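Local structure of uncharacterized protein (Streptococcus pneumoniae, 3LFT) at residues L8-H13 / M42-D47. The protein probably serves as the substrate-binding protein of an ABC transporter, holding L-tryptophan between its two lobes. Residues are numbered along the deposited sequence; the frame is centred on the assembly and turned at random.
Sequences LQFVSH and MNSEGD. With TRP (tryptophan), chain C.
Phe10 O draws two donors from the turn that ends strand 37-43: Ser44 OG at 2.8 Å and, on a straight bond, Gly46 N. A serine suits this place because its short hydroxyl, set between the backbone N and carbonyl carbon (chi1 47°), reaches a neighbouring backbone oxygen. The Phe10 ring lies with one face against Gly46 CA, a CH-pi contact 3.9 Å from the ring centroid. Gly46 takes a positive phi (71°) in the type I' turn from Ser44 to Asp47, a conformation that favours glycine; Val11 CG2 packs 3.5 Å from Gly46 N, close to where a CB would lie on Gly46, so the absence of a side chain also suits this place.

Asn43 shapes this turn from the strand end: its OD1 accepts from Glu45 N in the carbonyl plane, forming an Asx turn. On the solvent side one water accepts from Ser12 N, and its link to the Glu45 carboxylate is doubtful, since that side chain has a second conformer. Behind the turn the strands pair in parallel, Gln9 N donating to Met42 O (2.9 Å) and Gln9 O accepting from Ser44 N. The extended Gln9 side chain sends NE2 to Val11 O (3.0 Å) and also to Asp17 OD1, tying Val11, on the way to His13, back to the strand; His13 NE2 is 3.4 Å from CZ3 of the bound tryptophan.

Asp47, whose OD1 caps Ser49 N, starts helix 48-58, against which Leu8 and Ser44 pack. Helix 14-29 connects the two strands as a beta-alpha-beta unit, with 37-43 at the sheet edge and 65-69 on the other side of 3-9.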
ATOM      1  N   LEU A   8      -7.804  11.301  -6.844  1.00  5.24           N
ATOM      2  CA  LEU A   8      -6.449  11.762  -6.548  1.00  5.61           C
ATOM      3  C   LEU A   8      -5.599  10.539  -6.255  1.00  5.22           C
ATOM      4  O   LEU A   8      -5.838   9.824  -5.273  1.00  6.15           O
ATOM      5  CB  LEU A   8      -6.428  12.731  -5.348  1.00  5.61           C
ATOM      6  CG  LEU A   8      -5.040  13.248  -4.941  1.00  5.22           C
ATOM      7  CD1 LEU A   8      -4.403  14.089  -6.051  1.00  6.94           C
ATOM      8  CD2 LEU A   8      -5.132  14.046  -3.638  1.00  7.21           C
ATOM      9  N   GLN A   9      -4.630  10.281  -7.134  1.00  5.86           N
ATOM     10  CA  GLN A   9      -3.648   9.240  -6.886  1.00  6.09           C
ATOM     11  C   GLN A   9      -2.424   9.907  -6.251  1.00  5.98           C
ATOM     12  O   GLN A   9      -1.910  10.892  -6.757  1.00  5.99           O
ATOM     13  CB  GLN A   9      -3.302   8.538  -8.188  1.00  6.24           C
ATOM     14  CG  GLN A   9      -2.304   7.395  -7.986  1.00  6.56           C
ATOM     15  CD  GLN A   9      -2.121   6.580  -9.246  1.00  7.29           C
ATOM     16  OE1 GLN A   9      -3.066   6.334 -10.000  1.00  8.39           O
ATOM     17  NE2 GLN A   9      -0.881   6.141  -9.470  1.00  6.64           N
ATOM     18  N   PHE A  10      -1.957   9.356  -5.132  1.00  5.91           N
ATOM     19  CA  PHE A  10      -0.930  10.054  -4.370  1.00  5.65           C
ATOM     20  C   PHE A  10       0.362  10.213  -5.170  1.00  5.18           C
ATOM     21  O   PHE A  10       0.970  11.280  -5.147  1.00  5.18           O
ATOM     22  CB  PHE A  10      -0.641   9.344  -3.039  1.00  6.03           C
ATOM     23  CG  PHE A  10       0.524   9.929  -2.278  1.00  5.24           C
ATOM     24  CD1 PHE A  10       0.586  11.298  -1.990  1.00  6.54           C
ATOM     25  CD2 PHE A  10       1.571   9.110  -1.864  1.00  6.57           C
ATOM     26  CE1 PHE A  10       1.656  11.824  -1.302  1.00  6.10           C
ATOM     27  CE2 PHE A  10       2.662   9.635  -1.175  1.00  6.75           C
ATOM     28  CZ  PHE A  10       2.705  10.993  -0.891  1.00  6.66           C
ATOM     29  N   VAL A  11       0.789   9.162  -5.872  1.00  6.00           N
ATOM     30  CA  VAL A  11       2.080   9.145  -6.547  1.00  6.29           C
ATOM     31  C   VAL A  11       2.020   8.037  -7.576  1.00  6.72           C
ATOM     32  O   VAL A  11       1.175   7.150  -7.510  1.00  6.54           O
ATOM     33  CB  VAL A  11       3.238   8.883  -5.518  1.00  6.21           C
ATOM     34  CG1 VAL A  11       3.179   7.465  -4.941  1.00  6.43           C
ATOM     35  CG2 VAL A  11       4.615   9.146  -6.086  1.00  7.69           C
ATOM     36  N   SER A  12       2.938   8.085  -8.535  1.00  7.03           N
ATOM     37  CA  SER A  12       3.098   6.972  -9.467  1.00  7.41           C
ATOM     38  C   SER A  12       4.006   5.916  -8.866  1.00  7.70           C
ATOM     39  O   SER A  12       5.207   6.113  -8.712  1.00  9.00           O
ATOM     40  CB  SER A  12       3.668   7.453 -10.802  1.00  7.27           C
ATOM     41  OG  SER A  12       2.721   8.268 -11.463  1.00  9.05           O
ATOM     42  N   HIS A  13       3.412   4.795  -8.481  1.00  6.07           N
ATOM     43  CA  HIS A  13       4.184   3.569  -8.353  1.00  6.20           C
ATOM     44  C   HIS A  13       3.303   2.436  -8.888  1.00  5.60           C
ATOM     45  O   HIS A  13       2.082   2.585  -8.944  1.00  5.05           O
ATOM     46  CB  HIS A  13       4.796   3.418  -6.946  1.00  5.94           C
ATOM     47  CG  HIS A  13       3.828   3.127  -5.848  1.00  4.99           C
ATOM     48  ND1 HIS A  13       3.552   4.004  -4.817  1.00  7.01           N
ATOM     49  CD2 HIS A  13       3.178   1.980  -5.556  1.00  3.01           C
ATOM     50  CE1 HIS A  13       2.747   3.410  -3.950  1.00  3.06           C
ATOM     51  NE2 HIS A  13       2.491   2.189  -4.390  1.00  6.96           N
HETATM   52  N   MSE A  42      -6.268  13.139 -11.091  1.00  4.45           N
HETATM   53  CA  MSE A  42      -5.080  13.922 -10.792  1.00  4.46           C
HETATM   54  C   MSE A  42      -4.075  13.072 -10.020  1.00  3.96           C
HETATM   55  O   MSE A  42      -4.467  12.183  -9.266  1.00  3.74           O
HETATM   56  CB  MSE A  42      -5.441  15.152  -9.952  1.00  5.12           C
HETATM   57  CG  MSE A  42      -6.555  16.015 -10.540  1.00  5.02           C
HETATM   58 SE   MSE A  42      -6.680  17.738  -9.650  1.00 12.87          SE
HETATM   59  CE  MSE A  42      -5.249  18.613 -10.639  1.00 12.93           C
ATOM     60  N   ASN A  43      -2.790  13.366 -10.202  1.00  4.03           N
ATOM     61  CA  ASN A  43      -1.715  12.648  -9.519  1.00  3.96           C
ATOM     62  C   ASN A  43      -0.814  13.678  -8.832  1.00  3.89           C
ATOM     63  O   ASN A  43      -0.249  14.564  -9.472  1.00  4.32           O
ATOM     64  CB  ASN A  43      -0.924  11.825 -10.546  1.00  3.72           C
ATOM     65  CG  ASN A  43       0.064  10.876  -9.905  1.00  3.44           C
ATOM     66  OD1 ASN A  43       0.711  11.214  -8.923  1.00  3.94           O
ATOM     67  ND2 ASN A  43       0.189   9.675 -10.475  1.00  6.88           N
ATOM     68  N   SER A  44      -0.735  13.594  -7.508  1.00  3.23           N
ATOM     69  CA  SER A  44       0.057  14.539  -6.715  1.00  3.62           C
ATOM     70  C   SER A  44       1.570  14.252  -6.698  1.00  3.79           C
ATOM     71  O   SER A  44       2.334  15.038  -6.105  1.00  4.42           O
ATOM     72  CB  SER A  44      -0.509  14.684  -5.305  1.00  2.94           C
ATOM     73  OG  SER A  44      -0.775  13.414  -4.732  1.00  3.23           O
ATOM     74  N   GLU A  45       2.003  13.178  -7.373  1.00  4.68           N
ATOM     75  CA  GLU A  45       3.438  12.975  -7.605  0.50  4.84           C
ATOM     76  C   GLU A  45       4.226  12.861  -6.291  1.00  4.80           C
ATOM     77  O   GLU A  45       5.392  13.250  -6.220  1.00  5.03           O
ATOM     78  CB  GLU A  45       4.018  14.142  -8.433  0.50  5.77           C
ATOM     79  CG  GLU A  45       3.240  14.519  -9.689  0.50  8.43           C
ATOM     80  CD  GLU A  45       3.261  13.414 -10.710  0.50 11.85           C
ATOM     81  OE1 GLU A  45       3.443  12.255 -10.296  0.50 13.58           O
ATOM     82  OE2 GLU A  45       3.096  13.701 -11.915  0.50 13.99           O
ATOM     83  N   GLY A  46       3.585  12.363  -5.239  1.00  4.26           N
ATOM     84  CA  GLY A  46       4.239  12.219  -3.939  1.00  5.42           C
ATOM     85  C   GLY A  46       4.522  13.513  -3.199  1.00  5.59           C
ATOM     86  O   GLY A  46       5.239  13.511  -2.205  1.00  7.13           O
ATOM     87  N   ASP A  47       3.951  14.609  -3.682  1.00  4.96           N
ATOM     88  CA  ASP A  47       4.269  15.943  -3.175  1.00  4.94           C
ATOM     89  C   ASP A  47       3.102  16.447  -2.324  1.00  4.79           C
ATOM     90  O   ASP A  47       1.992  16.660  -2.835  1.00  4.70           O
ATOM     91  CB  ASP A  47       4.530  16.869  -4.375  1.00  4.40           C
ATOM     92  CG  ASP A  47       4.949  18.280  -3.980  1.00  6.08           C
ATOM     93  OD1 ASP A  47       4.694  18.713  -2.834  1.00  7.49           O
ATOM     94  OD2 ASP A  47       5.546  18.962  -4.839  1.00  8.64           O
TER
HETATM   95  N   TRP C   1      -2.002   0.967   1.400  1.00  8.29           N
HETATM   96  CA  TRP C   1      -1.093   2.110   1.092  1.00  8.97           C
HETATM   97  C   TRP C   1      -1.473   3.300   1.912  1.00  8.94           C
HETATM   98  O   TRP C   1      -1.122   4.431   1.565  1.00  8.77           O
HETATM   99  CB  TRP C   1      -1.137   2.417  -0.413  1.00  8.71           C
HETATM  100  CG  TRP C   1      -0.676   1.238  -1.233  1.00  7.83           C
HETATM  101  CD1 TRP C   1      -1.464   0.305  -1.905  1.00  8.47           C
HETATM  102  CD2 TRP C   1       0.717   0.828  -1.449  1.00  8.23           C
HETATM  103  NE1 TRP C   1      -0.657  -0.626  -2.516  1.00  8.55           N
HETATM  104  CE2 TRP C   1       0.631  -0.382  -2.271  1.00  8.59           C
HETATM  105  CE3 TRP C   1       1.917   1.337  -1.012  1.00  8.21           C
HETATM  106  CZ2 TRP C   1       1.809  -1.011  -2.630  1.00  8.72           C
HETATM  107  CZ3 TRP C   1       3.083   0.676  -1.387  1.00  9.20           C
HETATM  108  CH2 TRP C   1       3.012  -0.478  -2.191  1.00  8.94           C
HETATM  109  OXT TRP C   1      -2.144   3.136   2.940  1.00  8.45           O
HETATM  110  O   HOH W   1       4.617  10.369  -9.242  1.00 11.67           O
HETATM  111  O   HOH W   2       3.614  10.642 -12.181  1.00 36.16           O